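PDB 2OKX: rhamnosidase B, which probably hydrolyses terminal alpha-L-rhamnose residues from rhamnosides, as a glycoside hydrolase of family 78. Local coordinates for residues L601-G606 with Q617-W622; W633-R638 with L706-A711; A648-I653 with A713-A718. One frame throughout, in Å; residues are numbered along the deposited sequence.

Contact 1 (L601-G606 with Q617-W622)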
loop_
_atom_site.group_PDB
_atom_site.type_symbol
_atom_site.label_atom_id
_atom_site.label_comp_id
_atom_site.label_asym_id
_atom_site.label_seq_id
_atom_site.Cartn_x
_atom_site.Cartn_y
_atom_site.Cartn_z
ATOM N N LEU A 601 -2.442 7.895 14.372
ATOM C CA LEU A 601 -1.482 8.472 15.303
ATOM C C LEU A 601 -1.298 7.571 16.526
ATOM O O LEU A 601 -0.191 7.441 17.046
ATOM C CB LEU A 601 -1.942 9.865 15.743
ATOM C CG LEU A 601 -2.105 10.915 14.637
ATOM C CD1 LEU A 601 -2.592 12.219 15.244
ATOM C CD2 LEU A 601 -0.787 11.124 13.913
ATOM N N ASN A 602 -2.384 6.949 16.975
ATOM C CA ASN A 602 -2.343 6.066 18.139
ATOM C C ASN A 602 -1.633 4.737 17.879
ATOM O O ASN A 602 -1.141 4.104 18.812
ATOM C CB ASN A 602 -3.766 5.785 18.645
ATOM C CG ASN A 602 -4.376 6.967 19.386
ATOM O OD1 ASN A 602 -5.594 7.049 19.549
ATOM N ND2 ASN A 602 -3.530 7.879 19.848
ATOM N N LEU A 603 -1.578 4.310 16.621
ATOM C CA LEU A 603 -0.927 3.042 16.284
ATOM C C LEU A 603 0.600 3.101 16.317
ATOM O O LEU A 603 1.261 2.094 16.592
ATOM C CB LEU A 603 -1.374 2.564 14.895
ATOM C CG LEU A 603 -2.767 1.939 14.759
ATOM C CD1 LEU A 603 -3.101 1.713 13.282
ATOM C CD2 LEU A 603 -2.804 0.616 15.518
ATOM N N VAL A 604 1.159 4.277 16.052
ATOM C CA VAL A 604 2.610 4.432 16.013
ATOM C C VAL A 604 3.357 4.074 17.301
ATOM O O VAL A 604 4.357 3.360 17.255
ATOM C CB VAL A 604 2.997 5.865 15.574
ATOM C CG1 VAL A 604 4.514 6.013 15.535
ATOM C CG2 VAL A 604 2.405 6.153 14.193
ATOM N N PRO A 605 2.891 4.563 18.464
ATOM C CA PRO A 605 3.582 4.240 19.719
ATOM C C PRO A 605 3.621 2.742 20.022
ATOM O O PRO A 605 4.384 2.292 20.879
ATOM C CB PRO A 605 2.786 5.021 20.762
ATOM C CG PRO A 605 2.322 6.222 19.990
ATOM C CD PRO A 605 1.862 5.595 18.688
ATOM N N GLY A 606 2.791 1.976 19.321
ATOM C CA GLY A 606 2.753 0.540 19.529
ATOM C C GLY A 606 4.037 -0.147 19.095
ATOM O O GLY A 606 4.257 -1.316 19.414
ATOM N N GLN A 617 6.412 2.481 9.368
ATOM C CA GLN A 617 5.125 1.966 8.897
ATOM C C GLN A 617 4.640 0.980 9.961
ATOM O O GLN A 617 5.432 0.204 10.498
ATOM C CB GLN A 617 5.226 1.309 7.501
ATOM C CG GLN A 617 6.570 0.711 7.118
ATOM C CD GLN A 617 6.812 -0.647 7.743
ATOM O OE1 GLN A 617 6.072 -1.602 7.492
ATOM N NE2 GLN A 617 7.853 -0.742 8.559
ATOM N N VAL A 618 3.349 1.040 10.288
ATOM C CA VAL A 618 2.772 0.188 11.329
ATOM C C VAL A 618 1.305 -0.173 11.061
ATOM O O VAL A 618 0.645 0.465 10.239
ATOM C CB VAL A 618 2.817 0.909 12.703
ATOM C CG1 VAL A 618 4.245 1.298 13.054
ATOM C CG2 VAL A 618 1.927 2.158 12.661
ATOM N N PRO A 619 0.793 -1.238 11.709
ATOM C CA PRO A 619 1.518 -2.144 12.613
ATOM C C PRO A 619 2.202 -3.111 11.657
ATOM O O PRO A 619 1.535 -3.748 10.840
ATOM C CB PRO A 619 0.399 -2.791 13.424
ATOM C CG PRO A 619 -0.720 -2.870 12.428
ATOM C CD PRO A 619 -0.653 -1.526 11.729
ATOM N N SER A 620 3.527 -3.212 11.743
ATOM C CA SER A 620 4.264 -4.042 10.797
ATOM C C SER A 620 5.348 -4.952 11.356
ATOM O O SER A 620 5.884 -4.720 12.443
ATOM C CB SER A 620 4.886 -3.134 9.733
ATOM O OG SER A 620 5.755 -3.848 8.874
ATOM N N ALA A 621 5.672 -5.983 10.579
ATOM C CA ALA A 621 6.705 -6.940 10.950
ATOM C C ALA A 621 8.049 -6.501 10.377
ATOM O O ALA A 621 9.056 -7.183 10.555
ATOM C CB ALA A 621 6.340 -8.334 10.445
ATOM N N TRP A 622 8.065 -5.376 9.665
ATOM C CA TRP A 622 9.321 -4.863 9.122
ATOM C C TRP A 622 9.823 -3.816 10.106
ATOM O O TRP A 622 9.293 -2.707 10.164
ATOM C CB TRP A 622 9.140 -4.218 7.738
ATOM C CG TRP A 622 10.425 -3.602 7.190
ATOM C CD1 TRP A 622 11.708 -3.887 7.589
ATOM C CD2 TRP A 622 10.546 -2.639 6.127
ATOM N NE1 TRP A 622 12.612 -3.169 6.842
ATOM C CE2 TRP A 622 11.929 -2.395 5.938
ATOM C CE3 TRP A 622 9.624 -1.962 5.316
ATOM C CZ2 TRP A 622 12.411 -1.501 4.970
ATOM C CZ3 TRP A 622 10.102 -1.073 4.349
ATOM C CH2 TRP A 622 11.484 -0.852 4.187
#
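Val-618 and Leu-603 carry most of this small, buried apolar contact, which packs the loop between helices 595-603 and 627-644 back on the last part of the first, within the six-hairpin glycosidase domain. One methyl of Val-618, CG2, does nearly all the touching: it lies 4.0 Å from Leu-603 CB and at the same distance from the Leu-603 carbonyl oxygen. With chi1 of Val-618 at -57°, CG2 sits between the backbone N and the carbonyl carbon, and it is this methyl that meets the helix. The same CG2 also reaches Val-604, 4.3 Å from that residue's CG2, and thus rests on two consecutive residues, Leu-603 and Val-604. Pro-619, which follows a cis peptide bond, adds its ring carbon CD alongside Leu-603 CD1 at 4.3 Å. Farther along the loop an ST turn, with Trp-622 N donating to Ser-620 OG at 2.9 Å, holds the chain bent; Gln-617 joins it, taking a bond from Ser-620 OG and giving one from NE2 to Trp-622 O. The Leu-603 carbonyl accepts a hydrogen bond from Trp-67 NE1, Val-618 pairs through its backbone with Phe-575, and Val-604 also packs on Trp-633 of helix 627-644.

Contact 2 (W633-R638 with L706-A711)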
loop_
_atom_site.group_PDB
_atom_site.type_symbol
_atom_site.label_atom_id
_atom_site.label_comp_id
_atom_site.label_asym_id
_atom_site.label_seq_id
_atom_site.Cartn_x
_atom_site.Cartn_y
_atom_site.Cartn_z
ATOM N N TRP A 633 5.398 12.371 12.303
ATOM C CA TRP A 633 4.347 11.829 13.157
ATOM C C TRP A 633 4.088 12.838 14.276
ATOM O O TRP A 633 2.942 13.102 14.639
ATOM C CB TRP A 633 4.781 10.493 13.771
ATOM C CG TRP A 633 3.863 10.006 14.866
ATOM C CD1 TRP A 633 2.594 9.525 14.720
ATOM C CD2 TRP A 633 4.139 9.985 16.274
ATOM N NE1 TRP A 633 2.060 9.207 15.949
ATOM C CE2 TRP A 633 2.987 9.479 16.920
ATOM C CE3 TRP A 633 5.249 10.344 17.052
ATOM C CZ2 TRP A 633 2.912 9.324 18.312
ATOM C CZ3 TRP A 633 5.176 10.190 18.438
ATOM C CH2 TRP A 633 4.013 9.684 19.051
ATOM N N ILE A 634 5.162 13.393 14.831
ATOM C CA ILE A 634 5.016 14.375 15.897
ATOM C C ILE A 634 4.284 15.589 15.331
ATOM O O ILE A 634 3.379 16.133 15.961
ATOM C CB ILE A 634 6.392 14.797 16.458
ATOM C CG1 ILE A 634 7.026 13.611 17.197
ATOM C CG2 ILE A 634 6.235 15.990 17.399
ATOM C CD1 ILE A 634 8.443 13.863 17.693
ATOM N N LEU A 635 4.675 15.995 14.127
ATOM C CA LEU A 635 4.043 17.127 13.459
ATOM C C LEU A 635 2.553 16.829 13.301
ATOM O O LEU A 635 1.707 17.654 13.643
ATOM C CB LEU A 635 4.658 17.335 12.074
ATOM C CG LEU A 635 4.716 18.756 11.499
ATOM C CD1 LEU A 635 4.902 18.661 9.997
ATOM C CD2 LEU A 635 3.461 19.536 11.826
ATOM N N ALA A 636 2.237 15.643 12.786
ATOM C CA ALA A 636 0.846 15.253 12.581
ATOM C C ALA A 636 0.052 15.276 13.886
ATOM O O ALA A 636 -1.124 15.650 13.896
ATOM C CB ALA A 636 0.776 13.868 11.943
ATOM N N CYS A 637 0.690 14.869 14.982
ATOM C CA CYS A 637 0.031 14.871 16.285
ATOM C C CYS A 637 -0.315 16.305 16.667
ATOM O O CYS A 637 -1.423 16.587 17.117
ATOM C CB CYS A 637 0.942 14.263 17.359
ATOM S SG CYS A 637 1.086 12.462 17.296
ATOM N N ARG A 638 0.643 17.207 16.493
ATOM C CA ARG A 638 0.410 18.606 16.811
ATOM C C ARG A 638 -0.714 19.154 15.936
ATOM O O ARG A 638 -1.640 19.796 16.426
ATOM C CB ARG A 638 1.669 19.442 16.567
ATOM C CG ARG A 638 1.395 20.932 16.714
ATOM C CD ARG A 638 2.572 21.810 16.352
ATOM N NE ARG A 638 2.213 23.218 16.507
ATOM C CZ ARG A 638 3.064 24.234 16.399
ATOM N NH1 ARG A 638 4.343 24.010 16.130
ATOM N NH2 ARG A 638 2.635 25.477 16.568
ATOM N N LEU A 706 11.395 19.116 17.960
ATOM C CA LEU A 706 11.616 19.444 19.366
ATOM C C LEU A 706 10.749 20.629 19.774
ATOM O O LEU A 706 10.211 20.668 20.881
ATOM C CB LEU A 706 13.090 19.779 19.596
ATOM C CG LEU A 706 14.049 18.592 19.501
ATOM C CD1 LEU A 706 15.474 19.086 19.311
ATOM C CD2 LEU A 706 13.912 17.744 20.758
ATOM N N ARG A 707 10.621 21.596 18.874
ATOM C CA ARG A 707 9.814 22.781 19.144
ATOM C C ARG A 707 8.322 22.484 19.013
ATOM O O ARG A 707 7.527 22.876 19.870
ATOM C CB ARG A 707 10.229 23.912 18.201
ATOM C CG ARG A 707 11.615 24.445 18.514
ATOM C CD ARG A 707 12.167 25.321 17.411
ATOM N NE ARG A 707 13.442 25.918 17.803
ATOM C CZ ARG A 707 14.284 26.508 16.962
ATOM N NH1 ARG A 707 15.417 27.025 17.417
ATOM N NH2 ARG A 707 14.003 26.570 15.666
ATOM N N ASP A 708 7.942 21.782 17.949
ATOM C CA ASP A 708 6.540 21.432 17.737
ATOM C C ASP A 708 5.989 20.644 18.925
ATOM O O ASP A 708 4.799 20.723 19.232
ATOM C CB ASP A 708 6.384 20.595 16.460
ATOM C CG ASP A 708 6.534 21.418 15.194
ATOM O OD1 ASP A 708 6.676 20.814 14.109
ATOM O OD2 ASP A 708 6.502 22.663 15.277
ATOM N N SER A 709 6.859 19.891 19.596
ATOM C CA SER A 709 6.448 19.076 20.740
ATOM C C SER A 709 5.862 19.906 21.882
ATOM O O SER A 709 5.032 19.419 22.650
ATOM C CB SER A 709 7.634 18.261 21.266
ATOM O OG SER A 709 8.608 19.099 21.865
ATOM N N ARG A 710 6.298 21.155 21.995
ATOM C CA ARG A 710 5.798 22.030 23.050
ATOM C C ARG A 710 4.282 22.176 22.972
ATOM O O ARG A 710 3.592 22.123 23.991
ATOM C CB ARG A 710 6.463 23.408 22.960
ATOM C CG ARG A 710 5.848 24.462 23.878
ATOM C CD ARG A 710 6.858 25.543 24.231
ATOM N NE ARG A 710 7.853 25.047 25.179
ATOM C CZ ARG A 710 8.942 25.715 25.551
ATOM N NH1 ARG A 710 9.783 25.176 26.421
ATOM N NH2 ARG A 710 9.195 26.917 25.047
ATOM N N ALA A 711 3.766 22.354 21.757
ATOM C CA ALA A 711 2.330 22.509 21.561
ATOM C C ALA A 711 1.570 21.362 22.222
ATOM O O ALA A 711 0.577 21.582 22.910
ATOM C CB ALA A 711 2.005 22.575 20.069
#
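The guanidinium of Arg-638 has the methyl of Ala-711 over one face and the carboxylate of Asp-708 at its edge, near its plane. Ala-711 CB comes within 3.6 Å of Arg-638 NE, and Arg-638 CG lies almost as close to the same methyl, so the methyl supports the long side chain as well as its flat end. At the edge, Arg-638 NH1 and Asp-708 OD2 form a salt bridge at 2.7 Å. The N-H is poorly directed, with an angle of 122° at the hydrogen, and the guanidinium and carboxylate planes are turned 72° from each other: a one-nitrogen, one-oxygen pairing whose hydrogen bond is weak despite its short length. Arg-638 reaches across because CG is anti to the backbone N (chi1 172°) and the chain stays extended out to NE, bringing its CD near the Asp-708 carbonyl oxygen. The other carboxylate oxygen, Asp-708 OD1, rests against Leu-635 CG at 3.9 Å, so the acid lies between an apolar branch and a cation. An alanine in place of Arg-638 would probably leave the buried Asp-708 carboxylate without this cationic mate and uncover the methyl of Ala-711.

These are two helices of the alpha-barrel domain, running in roughly the same direction with their local axes 9.0 Å apart and 27° from parallel. Leu-635 also touches Arg-581 of helix 577-590, and Leu-661 of helix 647-665 meets both Ile-634 and Ser-709. On its far side, helix 696-715 packs against helix 723-739 through Leu-706 and Arg-710, the latter in a salt bridge with Asp-723.

Contact 3 (A648-I653 with A713-A718)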
loop_
_atom_site.group_PDB
_atom_site.type_symbol
_atom_site.label_atom_id
_atom_site.label_comp_id
_atom_site.label_asym_id
_atom_site.label_seq_id
_atom_site.Cartn_x
_atom_site.Cartn_y
_atom_site.Cartn_z
ATOM N N ALA A 648 -7.541 16.377 25.327
ATOM C CA ALA A 648 -7.480 15.051 25.927
ATOM C C ALA A 648 -6.516 14.170 25.144
ATOM O O ALA A 648 -5.728 13.424 25.728
ATOM C CB ALA A 648 -8.864 14.421 25.955
ATOM N N PHE A 649 -6.579 14.251 23.819
ATOM C CA PHE A 649 -5.685 13.455 22.991
ATOM C C PHE A 649 -4.242 13.902 23.187
ATOM O O PHE A 649 -3.338 13.074 23.264
ATOM C CB PHE A 649 -6.061 13.563 21.505
ATOM C CG PHE A 649 -4.954 13.142 20.577
ATOM C CD1 PHE A 649 -4.075 14.083 20.051
ATOM C CD2 PHE A 649 -4.747 11.799 20.287
ATOM C CE1 PHE A 649 -3.002 13.691 19.255
ATOM C CE2 PHE A 649 -3.679 11.397 19.497
ATOM C CZ PHE A 649 -2.802 12.347 18.980
ATOM N N ALA A 650 -4.026 15.212 23.263
ATOM C CA ALA A 650 -2.682 15.747 23.450
ATOM C C ALA A 650 -2.061 15.176 24.720
ATOM O O ALA A 650 -0.883 14.815 24.742
ATOM C CB ALA A 650 -2.730 17.269 23.530
ATOM N N ALA A 651 -2.865 15.097 25.775
ATOM C CA ALA A 651 -2.410 14.569 27.055
ATOM C C ALA A 651 -2.078 13.084 26.935
ATOM O O ALA A 651 -1.072 12.620 27.475
ATOM C CB ALA A 651 -3.488 14.784 28.119
ATOM N N ARG A 652 -2.924 12.345 26.223
ATOM C CA ARG A 652 -2.713 10.914 26.038
ATOM C C ARG A 652 -1.476 10.608 25.207
ATOM O O ARG A 652 -0.766 9.641 25.479
ATOM C CB ARG A 652 -3.920 10.264 25.350
ATOM C CG ARG A 652 -5.202 10.235 26.166
ATOM C CD ARG A 652 -6.191 9.253 25.554
ATOM N NE ARG A 652 -6.600 9.635 24.203
ATOM C CZ ARG A 652 -7.581 10.490 23.930
ATOM N NH1 ARG A 652 -7.883 10.782 22.673
ATOM N NH2 ARG A 652 -8.274 11.043 24.919
ATOM N N ILE A 653 -1.217 11.434 24.198
ATOM C CA ILE A 653 -0.087 11.207 23.304
ATOM C C ILE A 653 1.243 11.842 23.720
ATOM O O ILE A 653 2.301 11.408 23.264
ATOM C CB ILE A 653 -0.435 11.674 21.856
ATOM C CG1 ILE A 653 0.331 10.834 20.836
ATOM C CG2 ILE A 653 -0.091 13.151 21.672
ATOM C CD1 ILE A 653 -0.149 9.405 20.756
ATOM N N ALA A 713 2.740 19.319 24.588
ATOM C CA ALA A 713 3.006 19.366 26.021
ATOM C C ALA A 713 2.089 20.388 26.688
ATOM O O ALA A 713 1.494 20.116 27.731
ATOM C CB ALA A 713 4.463 19.732 26.268
ATOM N N ALA A 714 1.979 21.563 26.078
ATOM C CA ALA A 714 1.140 22.629 26.613
ATOM C C ALA A 714 -0.331 22.237 26.557
ATOM O O ALA A 714 -1.069 22.410 27.528
ATOM C CB ALA A 714 1.371 23.917 25.831
ATOM N N ALA A 715 -0.759 21.708 25.414
ATOM C CA ALA A 715 -2.144 21.290 25.255
ATOM C C ALA A 715 -2.435 20.187 26.261
ATOM O O ALA A 715 -3.565 20.034 26.721
ATOM C CB ALA A 715 -2.388 20.786 23.835
ATOM N N ALA A 716 -1.402 19.424 26.604
ATOM C CA ALA A 716 -1.540 18.327 27.554
ATOM C C ALA A 716 -1.572 18.832 28.991
ATOM O O ALA A 716 -1.888 18.079 29.912
ATOM C CB ALA A 716 -0.397 17.334 27.377
ATOM N N GLY A 717 -1.242 20.107 29.177
ATOM C CA GLY A 717 -1.245 20.689 30.508
ATOM C C GLY A 717 0.044 20.447 31.274
ATOM O O GLY A 717 0.043 20.404 32.506
ATOM N N ALA A 718 1.144 20.294 30.544
ATOM C CA ALA A 718 2.452 20.056 31.150
ATOM C C ALA A 718 3.533 20.713 30.298
ATOM O O ALA A 718 4.571 20.111 30.018
ATOM C CB ALA A 718 2.710 18.563 31.258
#
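Alanine-on-alanine packing joins helix 647-665 to the C-terminal end of helix 696-715, in the helical barrel of the six-hairpin glycosidase domain. The second helix closes with a Schellman motif: Gly-717 takes positive phi (85°), and the chain returns two backbone bonds to the last turn, from Ala-718 N to Ala-713 O and from Gly-717 N to Ala-714 O, both 2.8 Å long. At these backbone angles a CB would jam against the preceding carbonyl oxygen, which accounts for the glycine. Just before this turn, Ala-716 points its methyl at the other helix and Ala-715 lays its own along the interface. With no side chain larger than a methyl in the contact, the backbones come very near, and the CA atoms of Ala-651 and Ala-716 are 3.9 Å apart. Ala-650 CB points at Ala-715 CB, 3.5 Å away, and meets it from the side, the closest methyl pair here. The Ala-651 methyl lies alongside that of Ala-716. Ala-716 also touches Trp-654 of helix 647-665, while on another side of that helix Phe-649 packs on helix 595-603. The Ala-716 methyl carbon CB ends 3.4 Å from Ala-651 CA and 3.7 Å from the carbonyl oxygen of Ala-650.

Overall arrangement
All three contacts belong to the helical glycosidase domain and run outward through it: their centres lie about 14, 26 and 31 Å from the centre of the chain for contacts 1, 2 and 3. Contacts 2 and 3, with centres about 11 Å apart, share helix 696-715, which meets helix 627-644 and then, nearer its C-terminal end, helix 647-665. Contact 1 closes earlier in the chain, its centre about 18 Å from that of contact 2. Trp-633 bridges these two, its NE1 probably hydrogen-bonded to Leu-601 O at 3.1 Å, and its ring also packs on Ile-653 of contact 3. Phe-649 links contact 3 back to contact 1 through Leu-601 and Asn-602.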